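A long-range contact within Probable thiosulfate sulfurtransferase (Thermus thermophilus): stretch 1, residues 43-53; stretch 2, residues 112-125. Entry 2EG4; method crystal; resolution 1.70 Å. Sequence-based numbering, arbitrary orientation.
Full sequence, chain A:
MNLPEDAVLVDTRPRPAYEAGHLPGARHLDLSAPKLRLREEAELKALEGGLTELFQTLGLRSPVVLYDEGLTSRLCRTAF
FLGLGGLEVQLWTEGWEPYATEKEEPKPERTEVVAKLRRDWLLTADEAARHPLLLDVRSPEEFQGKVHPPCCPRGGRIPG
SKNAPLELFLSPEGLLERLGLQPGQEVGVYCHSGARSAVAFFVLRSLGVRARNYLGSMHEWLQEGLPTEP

Stretch 1 43-53: ELKALEGGLTE
Stretch 2 112-125: EVVAKLRRDWLLTA

Residues 43-53 form part of a longer α-helix, with phi/psi near -65/-41 and regular i to i+4 hydrogen bonds. Residues 113-118 run beside it, largely extended, in the opposite sense: Thr52 lies by Ala115 (CA to CA 4.6 Å), Glu48 by Leu117, and Leu44 by Leu117, Arg119 and Leu122. A 3-10 segment, 119-121, follows.

Two hydrogen bonds mark the register. The backbone N of Leu117 donates to OE1 of Glu48 at 2.8 Å, almost linearly (177°), and N of Ala115 donates to OG1 of Thr52 at 2.9 Å, with a more bent angle of 149°. The helix's backbone carbonyls are engaged within the helix, and here the two amides of the extended segment find acceptors in side chains. The long Glu48, chi1 and chi2 both t, reaches Leu117; the short Thr52, chi1 m, suffices where the backbones come closest.

Glu48 also forms a salt bridge within the helix, from its OE2 to NZ of Lys45 at 2.9 Å. Its two carboxylate oxygens thus have different partners, one charged and one a backbone amide.

Apolar packing centres on Leu117 (phi/psi -56/131; chi1 m, chi2 t), whose CB points toward the helix. Its CD1 lies 4.0 Å from CB of Leu44, and its CD2 4.1 Å from CD1 of Leu51. The branched leucine can thereby meet residues two helical turns apart. Ala115, also pointing toward the helix, brings CB within 3.8 Å of CB of Leu51; its small side chain suits this close approach. The alternating residues Val114 and Lys116 point away. Leu44 (m, t) extends the apolar contact, its CD2 3.8 Å from CD2 of Leu122 (t, p), while its CD1 covers one face of the Arg119 guanidinium, 3.5 Å from NH1. Together the stretches bury 549 Å².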

# COMPACT_ATOMS: atom_id res chain seq x y z
N GLU A 43 -15.89 -10.93 -0.55
CA GLU A 43 -14.43 -10.82 -0.66
C GLU A 43 -13.90 -9.64 0.13
O GLU A 43 -12.85 -9.74 0.76
CB GLU A 43 -14.03 -10.73 -2.14
CG GLU A 43 -14.29 -12.04 -2.87
CD GLU A 43 -14.00 -11.98 -4.35
OE1 GLU A 43 -14.58 -11.11 -5.03
OE2 GLU A 43 -13.22 -12.84 -4.82
N LEU A 44 -14.62 -8.53 0.11
CA LEU A 44 -14.20 -7.37 0.90
C LEU A 44 -14.32 -7.72 2.38
O LEU A 44 -13.45 -7.38 3.19
CB LEU A 44 -15.07 -6.15 0.57
CG LEU A 44 -14.85 -5.55 -0.83
CD1 LEU A 44 -16.02 -4.63 -1.19
CD2 LEU A 44 -13.55 -4.76 -0.87
N LYS A 45 -15.40 -8.41 2.74
CA LYS A 45 -15.58 -8.80 4.13
C LYS A 45 -14.52 -9.78 4.58
O LYS A 45 -14.11 -9.78 5.75
CB LYS A 45 -16.97 -9.40 4.35
CG LYS A 45 -18.00 -8.37 4.73
CD LYS A 45 -17.73 -7.78 6.12
CE LYS A 45 -18.57 -6.53 6.34
NZ LYS A 45 -18.50 -6.03 7.75
N ALA A 46 -14.08 -10.62 3.65
CA ALA A 46 -13.02 -11.60 3.95
C ALA A 46 -11.72 -10.83 4.27
O ALA A 46 -11.00 -11.16 5.20
CB ALA A 46 -12.81 -12.52 2.74
N LEU A 47 -11.45 -9.78 3.49
CA LEU A 47 -10.25 -8.98 3.74
C LEU A 47 -10.33 -8.32 5.10
O LEU A 47 -9.37 -8.32 5.87
CB LEU A 47 -10.08 -7.94 2.65
CG LEU A 47 -8.96 -6.91 2.86
CD1 LEU A 47 -7.60 -7.62 3.06
CD2 LEU A 47 -8.90 -6.05 1.62
N GLU A 48 -11.48 -7.73 5.41
CA GLU A 48 -11.65 -7.09 6.70
C GLU A 48 -11.46 -8.10 7.83
O GLU A 48 -10.82 -7.78 8.83
CB GLU A 48 -13.04 -6.44 6.76
CG GLU A 48 -13.33 -5.65 8.03
CD GLU A 48 -14.74 -5.08 8.01
OE1 GLU A 48 -14.90 -3.89 7.65
OE2 GLU A 48 -15.68 -5.83 8.34
N GLY A 49 -12.01 -9.31 7.67
CA GLY A 49 -11.86 -10.34 8.71
C GLY A 49 -10.41 -10.76 8.88
O GLY A 49 -9.94 -10.98 10.00
N GLY A 50 -9.71 -10.87 7.76
CA GLY A 50 -8.30 -11.26 7.78
C GLY A 50 -7.48 -10.19 8.48
O GLY A 50 -6.54 -10.50 9.23
N LEU A 51 -7.83 -8.92 8.27
CA LEU A 51 -7.12 -7.84 8.94
C LEU A 51 -7.43 -7.88 10.44
O LEU A 51 -6.55 -7.67 11.26
CB LEU A 51 -7.51 -6.48 8.35
CG LEU A 51 -6.96 -6.25 6.93
CD1 LEU A 51 -7.63 -5.06 6.26
CD2 LEU A 51 -5.45 -6.00 7.01
N THR A 52 -8.67 -8.17 10.80
CA THR A 52 -9.00 -8.26 12.24
C THR A 52 -8.12 -9.31 12.91
O THR A 52 -7.57 -9.08 13.99
CB THR A 52 -10.46 -8.69 12.47
OG1 THR A 52 -11.32 -7.61 12.13
CG2 THR A 52 -10.69 -9.03 13.93
N GLU A 53 -7.99 -10.46 12.27
CA GLU A 53 -7.21 -11.56 12.83
C GLU A 53 -5.75 -11.15 12.97
O GLU A 53 -5.10 -11.45 13.98
CB GLU A 53 -7.31 -12.80 11.95
CG GLU A 53 -6.38 -13.92 12.35
CD GLU A 53 -6.64 -14.44 13.76
OE1 GLU A 53 -7.72 -14.17 14.33
OE2 GLU A 53 -5.75 -15.14 14.30
N GLU A 112 -8.04 -7.01 21.18
CA GLU A 112 -9.39 -7.38 20.76
C GLU A 112 -9.92 -6.41 19.72
O GLU A 112 -11.13 -6.34 19.47
CB GLU A 112 -10.33 -7.45 21.96
CG GLU A 112 -10.09 -8.67 22.85
CD GLU A 112 -11.08 -8.76 23.99
OE1 GLU A 112 -11.11 -7.84 24.84
OE2 GLU A 112 -11.84 -9.76 24.04
N VAL A 113 -9.01 -5.66 19.13
CA VAL A 113 -9.34 -4.69 18.11
C VAL A 113 -10.03 -5.40 16.95
O VAL A 113 -9.77 -6.57 16.68
CB VAL A 113 -8.07 -3.99 17.58
CG1 VAL A 113 -7.19 -5.02 16.89
CG2 VAL A 113 -8.44 -2.87 16.61
N VAL A 114 -10.92 -4.69 16.28
CA VAL A 114 -11.62 -5.27 15.14
C VAL A 114 -11.45 -4.33 13.97
O VAL A 114 -11.70 -3.13 14.09
CB VAL A 114 -13.12 -5.46 15.44
CG1 VAL A 114 -13.84 -5.98 14.21
CG2 VAL A 114 -13.29 -6.42 16.61
N ALA A 115 -11.03 -4.86 12.84
CA ALA A 115 -10.83 -4.04 11.66
C ALA A 115 -12.16 -3.54 11.12
O ALA A 115 -13.19 -4.20 11.27
CB ALA A 115 -10.10 -4.84 10.57
N LYS A 116 -12.13 -2.36 10.52
CA LYS A 116 -13.30 -1.74 9.90
C LYS A 116 -12.77 -1.17 8.59
O LYS A 116 -12.01 -0.19 8.60
CB LYS A 116 -13.85 -0.61 10.77
CG LYS A 116 -15.11 0.04 10.23
CD LYS A 116 -16.26 -0.94 10.22
CE LYS A 116 -17.55 -0.29 9.78
NZ LYS A 116 -18.72 -1.19 9.98
N LEU A 117 -13.15 -1.76 7.46
CA LEU A 117 -12.64 -1.30 6.17
C LEU A 117 -12.85 0.15 5.83
O LEU A 117 -13.97 0.68 5.89
CB LEU A 117 -13.21 -2.11 5.01
CG LEU A 117 -12.68 -3.51 4.70
CD1 LEU A 117 -13.12 -3.86 3.27
CD2 LEU A 117 -11.16 -3.57 4.81
N ARG A 118 -11.77 0.79 5.41
CA ARG A 118 -11.83 2.18 4.99
C ARG A 118 -12.02 2.12 3.47
O ARG A 118 -11.07 2.29 2.72
CB ARG A 118 -10.52 2.87 5.35
CG ARG A 118 -10.70 4.30 5.80
CD ARG A 118 -9.39 4.92 6.27
NE ARG A 118 -8.86 4.28 7.47
CZ ARG A 118 -8.24 4.94 8.44
NH1 ARG A 118 -8.08 6.26 8.34
NH2 ARG A 118 -7.78 4.30 9.50
N ARG A 119 -13.25 1.85 3.01
CA ARG A 119 -13.51 1.73 1.58
C ARG A 119 -13.05 2.95 0.81
O ARG A 119 -12.72 2.85 -0.37
CB ARG A 119 -15.00 1.49 1.29
CG ARG A 119 -15.45 0.04 1.45
CD ARG A 119 -14.78 -0.89 0.44
NE ARG A 119 -15.17 -0.61 -0.95
CZ ARG A 119 -16.36 -0.87 -1.47
NH1 ARG A 119 -17.31 -1.43 -0.73
NH2 ARG A 119 -16.61 -0.57 -2.74
N ASP A 120 -13.04 4.10 1.47
CA ASP A 120 -12.62 5.34 0.82
C ASP A 120 -11.17 5.32 0.34
O ASP A 120 -10.79 6.07 -0.57
CB ASP A 120 -12.87 6.56 1.73
CG ASP A 120 -12.32 6.38 3.14
OD1 ASP A 120 -12.81 5.47 3.86
OD2 ASP A 120 -11.42 7.15 3.54
N TRP A 121 -10.35 4.47 0.94
CA TRP A 121 -8.94 4.37 0.56
C TRP A 121 -8.74 3.48 -0.67
O TRP A 121 -7.71 3.52 -1.34
CB TRP A 121 -8.15 3.73 1.70
CG TRP A 121 -7.69 4.67 2.75
CD1 TRP A 121 -8.28 5.84 3.14
CD2 TRP A 121 -6.50 4.53 3.54
NE1 TRP A 121 -7.53 6.44 4.13
CE2 TRP A 121 -6.43 5.66 4.40
CE3 TRP A 121 -5.49 3.56 3.62
CZ2 TRP A 121 -5.39 5.85 5.31
CZ3 TRP A 121 -4.45 3.74 4.52
CH2 TRP A 121 -4.41 4.88 5.37
N LEU A 122 -9.74 2.68 -0.95
CA LEU A 122 -9.65 1.68 -1.99
C LEU A 122 -10.44 1.86 -3.27
O LEU A 122 -11.45 2.55 -3.29
CB LEU A 122 -10.09 0.35 -1.35
CG LEU A 122 -10.26 -0.93 -2.15
CD1 LEU A 122 -8.89 -1.50 -2.46
CD2 LEU A 122 -11.09 -1.94 -1.33
N LEU A 123 -9.94 1.24 -4.33
CA LEU A 123 -10.64 1.13 -5.60
C LEU A 123 -10.78 -0.38 -5.90
O LEU A 123 -9.80 -1.11 -5.91
CB LEU A 123 -9.86 1.73 -6.76
CG LEU A 123 -9.81 3.24 -6.87
CD1 LEU A 123 -8.94 3.59 -8.07
CD2 LEU A 123 -11.22 3.80 -7.02
N THR A 124 -12.00 -0.83 -6.16
CA THR A 124 -12.21 -2.21 -6.57
C THR A 124 -12.06 -2.10 -8.09
O THR A 124 -11.98 -0.98 -8.62
CB THR A 124 -13.64 -2.68 -6.28
OG1 THR A 124 -14.55 -1.77 -6.91
CG2 THR A 124 -13.92 -2.72 -4.78
N ALA A 125 -12.04 -3.23 -8.79
CA ALA A 125 -11.91 -3.23 -10.26
C ALA A 125 -13.03 -2.43 -10.88
O ALA A 125 -12.80 -1.64 -11.79
CB ALA A 125 -11.94 -4.64 -10.81